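Local structure of possible translation initiation inhibitor (Rhodopseudomonas palustris, 3LME) at residues R54-M59 / P88-V93. The protein is of unknown function but is a possible translation initiation inhibitor of the YjgF-like family of small trimeric proteins. The protein carries 1 engineered substitution. Numbering follows the deposited sequence.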
ATOM      1  N   ARG A  54     -16.426  -8.994  -9.647  1.00 41.92           N
ATOM      2  CA  ARG A  54     -16.035  -8.220 -10.800  1.00 41.89           C
ATOM      3  C   ARG A  54     -14.812  -7.351 -10.554  1.00 41.41           C
ATOM      4  O   ARG A  54     -14.021  -7.114 -11.472  1.00 41.77           O
ATOM      5  CB  ARG A  54     -17.198  -7.360 -11.278  1.00 42.39           C
ATOM      6  CG  ARG A  54     -16.985  -6.692 -12.631  1.00 44.41           C
ATOM      7  CD  ARG A  54     -16.888  -7.754 -13.666  1.00 50.01           C
ATOM      8  NE  ARG A  54     -17.273  -7.218 -14.960  1.00 54.83           N
ATOM      9  CZ  ARG A  54     -18.460  -7.389 -15.531  1.00 54.76           C
ATOM     10  NH1 ARG A  54     -19.413  -8.081 -14.923  1.00 52.37           N
ATOM     11  NH2 ARG A  54     -18.686  -6.842 -16.723  1.00 58.37           N
ATOM     12  N   MET A  55     -14.668  -6.852  -9.329  1.00 41.11           N
ATOM     13  CA  MET A  55     -13.465  -6.126  -8.923  1.00 40.09           C
ATOM     14  C   MET A  55     -12.256  -7.059  -9.031  1.00 40.55           C
ATOM     15  O   MET A  55     -11.237  -6.699  -9.639  1.00 40.02           O
ATOM     16  CB  MET A  55     -13.628  -5.596  -7.507  1.00 39.56           C
ATOM     17  CG  MET A  55     -12.394  -4.922  -6.890  1.00 37.05           C
ATOM     18  SD  MET A  55     -12.758  -4.425  -5.194  1.00 31.06           S
ATOM     19  CE  MET A  55     -12.756  -6.037  -4.375  1.00 29.07           C
ATOM     20  N   PHE A  56     -12.390  -8.276  -8.496  1.00 41.17           N
ATOM     21  CA  PHE A  56     -11.311  -9.257  -8.623  1.00 41.80           C
ATOM     22  C   PHE A  56     -10.987  -9.647 -10.075  1.00 42.82           C
ATOM     23  O   PHE A  56      -9.806  -9.664 -10.465  1.00 43.19           O
ATOM     24  CB  PHE A  56     -11.608 -10.478  -7.793  1.00 41.32           C
ATOM     25  CG  PHE A  56     -11.255 -10.324  -6.362  1.00 40.56           C
ATOM     26  CD1 PHE A  56      -9.959 -10.492  -5.942  1.00 40.40           C
ATOM     27  CD2 PHE A  56     -12.226 -10.014  -5.426  1.00 42.23           C
ATOM     28  CE1 PHE A  56      -9.634 -10.369  -4.602  1.00 42.48           C
ATOM     29  CE2 PHE A  56     -11.909  -9.868  -4.054  1.00 42.38           C
ATOM     30  CZ  PHE A  56     -10.626 -10.042  -3.649  1.00 42.03           C
ATOM     31  N   ASP A  57     -12.026  -9.930 -10.874  1.00 43.21           N
ATOM     32  CA  ASP A  57     -11.839 -10.243 -12.282  1.00 43.73           C
ATOM     33  C   ASP A  57     -11.150  -9.075 -13.030  1.00 43.96           C
ATOM     34  O   ASP A  57     -10.207  -9.302 -13.805  1.00 44.87           O
ATOM     35  CB  ASP A  57     -13.169 -10.590 -12.951  1.00 44.17           C
ATOM     36  CG  ASP A  57     -13.784 -11.929 -12.467  1.00 47.26           C
ATOM     37  OD1 ASP A  57     -13.109 -12.792 -11.842  1.00 49.35           O
ATOM     38  OD2 ASP A  57     -14.988 -12.127 -12.754  1.00 49.82           O
ATOM     39  N   ASN A  58     -11.589  -7.833 -12.821  1.00 42.87           N
ATOM     40  CA  ASN A  58     -10.903  -6.745 -13.479  1.00 42.50           C
ATOM     41  C   ASN A  58      -9.415  -6.731 -13.137  1.00 42.36           C
ATOM     42  O   ASN A  58      -8.581  -6.542 -14.028  1.00 42.78           O
ATOM     43  CB  ASN A  58     -11.494  -5.394 -13.110  1.00 43.32           C
ATOM     44  CG  ASN A  58     -12.800  -5.110 -13.790  1.00 43.55           C
ATOM     45  OD1 ASN A  58     -13.579  -4.297 -13.323  1.00 46.24           O
ATOM     46  ND2 ASN A  58     -13.045  -5.755 -14.896  1.00 48.18           N
ATOM     47  N   MET A  59      -9.092  -6.894 -11.847  1.00 41.73           N
ATOM     48  CA  MET A  59      -7.708  -6.827 -11.350  1.00 40.43           C
ATOM     49  C   MET A  59      -6.941  -7.953 -12.043  1.00 41.31           C
ATOM     50  O   MET A  59      -5.857  -7.703 -12.615  1.00 41.51           O
ATOM     51  CB  MET A  59      -7.635  -6.935  -9.799  1.00 39.38           C
ATOM     52  CG  MET A  59      -6.215  -6.905  -9.174  1.00 35.57           C
ATOM     53  SD  MET A  59      -5.975  -7.460  -7.451  1.00 28.65           S
ATOM     54  CE  MET A  59      -6.596  -9.144  -7.470  1.00 28.14           C
ATOM     55  N   PRO A  88     -16.895 -10.717   4.829  1.00 50.78           N
ATOM     56  CA  PRO A  88     -17.350 -12.074   4.482  1.00 50.25           C
ATOM     57  C   PRO A  88     -17.586 -12.292   2.969  1.00 49.68           C
ATOM     58  O   PRO A  88     -17.470 -13.429   2.469  1.00 49.46           O
ATOM     59  CB  PRO A  88     -18.675 -12.228   5.252  1.00 49.99           C
ATOM     60  CG  PRO A  88     -18.986 -10.874   5.809  1.00 50.32           C
ATOM     61  CD  PRO A  88     -17.721 -10.112   5.887  1.00 50.63           C
ATOM     62  N   VAL A  89     -17.918 -11.222   2.258  1.00 48.42           N
ATOM     63  CA  VAL A  89     -18.155 -11.335   0.842  1.00 47.35           C
ATOM     64  C   VAL A  89     -16.804 -11.541   0.155  1.00 47.00           C
ATOM     65  O   VAL A  89     -16.640 -12.489  -0.626  1.00 47.92           O
ATOM     66  CB  VAL A  89     -18.917 -10.111   0.277  1.00 47.89           C
ATOM     67  CG1 VAL A  89     -19.222 -10.314  -1.196  1.00 46.11           C
ATOM     68  CG2 VAL A  89     -20.228  -9.834   1.084  1.00 46.66           C
ATOM     69  N   VAL A  90     -15.833 -10.688   0.475  1.00 45.27           N
ATOM     70  CA  VAL A  90     -14.458 -10.845  -0.010  1.00 43.84           C
ATOM     71  C   VAL A  90     -13.931 -12.263   0.285  1.00 43.80           C
ATOM     72  O   VAL A  90     -13.306 -12.915  -0.556  1.00 43.40           O
ATOM     73  CB  VAL A  90     -13.533  -9.757   0.614  1.00 43.61           C
ATOM     74  CG1 VAL A  90     -12.089  -9.975   0.238  1.00 43.44           C
ATOM     75  CG2 VAL A  90     -13.965  -8.380   0.194  1.00 41.48           C
ATOM     76  N   ASN A  91     -14.200 -12.753   1.483  1.00 44.09           N
ATOM     77  CA  ASN A  91     -13.861 -14.123   1.801  1.00 44.65           C
ATOM     78  C   ASN A  91     -14.493 -15.091   0.799  1.00 45.27           C
ATOM     79  O   ASN A  91     -13.781 -15.860   0.131  1.00 45.81           O
ATOM     80  CB  ASN A  91     -14.237 -14.458   3.242  1.00 44.03           C
ATOM     81  CG  ASN A  91     -13.377 -13.719   4.249  1.00 45.39           C
ATOM     82  OD1 ASN A  91     -12.309 -13.174   3.934  1.00 45.00           O
ATOM     83  ND2 ASN A  91     -13.842 -13.692   5.474  1.00 48.88           N
ATOM     84  N   LYS A  92     -15.814 -15.011   0.656  1.00 45.21           N
ATOM     85  CA  LYS A  92     -16.547 -15.896  -0.220  1.00 45.71           C
ATOM     86  C   LYS A  92     -16.004 -15.813  -1.671  1.00 45.93           C
ATOM     87  O   LYS A  92     -15.768 -16.835  -2.334  1.00 45.94           O
ATOM     88  CB  LYS A  92     -18.028 -15.539  -0.117  1.00 45.89           C
ATOM     89  CG  LYS A  92     -18.897 -15.976  -1.233  1.00 48.15           C
ATOM     90  CD  LYS A  92     -19.677 -17.248  -0.899  1.00 53.61           C
ATOM     91  CE  LYS A  92     -19.843 -18.131  -2.176  1.00 56.35           C
ATOM     92  NZ  LYS A  92     -19.731 -17.395  -3.511  1.00 54.85           N
ATOM     93  N   VAL A  93     -15.768 -14.603  -2.161  1.00 45.47           N
ATOM     94  CA  VAL A  93     -15.283 -14.472  -3.524  1.00 45.24           C
ATOM     95  C   VAL A  93     -13.889 -15.059  -3.703  1.00 45.59           C
ATOM     96  O   VAL A  93     -13.589 -15.665  -4.745  1.00 45.35           O
ATOM     97  CB  VAL A  93     -15.346 -13.038  -4.011  1.00 45.15           C
ATOM     98  CG1 VAL A  93     -14.585 -12.904  -5.314  1.00 45.55           C
ATOM     99  CG2 VAL A  93     -16.841 -12.612  -4.192  1.00 44.80           C
TER
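Phe56 reaches from helix 48-64 to helix 83-98 and meets Val90 and Val93, which lie one turn apart. Along residues 88-93, Val90 is the first to touch the ring. Its CG1 methyl sits at the edge of the Phe56 ring, near the ring plane, with CG1 4.2 Å from Phe56 CZ. The two side chains cross at about a right angle, and the touch is a loose apolar one. Asn91 faces away from Phe56, and its side chain packs on Thr18 of the second subunit. Lys92 also stays off the ring and forms a salt bridge with Glu49, which ties the two helices together beside the apolar contact.

Val93 makes the closer approach. Its side chain sets out toward helix 48-64, and its CG1 comes to 3.7 Å from Phe56 CD2, meeting the ring obliquely. Here CG1 stands opposite the backbone N (chi1 169°), which brings this methyl to Phe56. On Phe56, CG lies anti to the carbonyl carbon (chi1 -82°), and the ring extends from helix 48-64 toward helix 83-98. The backbones stay well apart, with 8.3 Å between the CA atoms of Phe56 and Val93. Gln94, Ile97 and Trp98 of helix 83-98 add further contacts to the ring, and Ile122 of strand 120-127 touches it from the sheet. All three touching residues, Phe56, Val90 and Val93, are buried. This is plain apolar helix-helix packing, with both helices belonging to the alpha+beta fold of the YjgF-like family, here in a three-chain assembly.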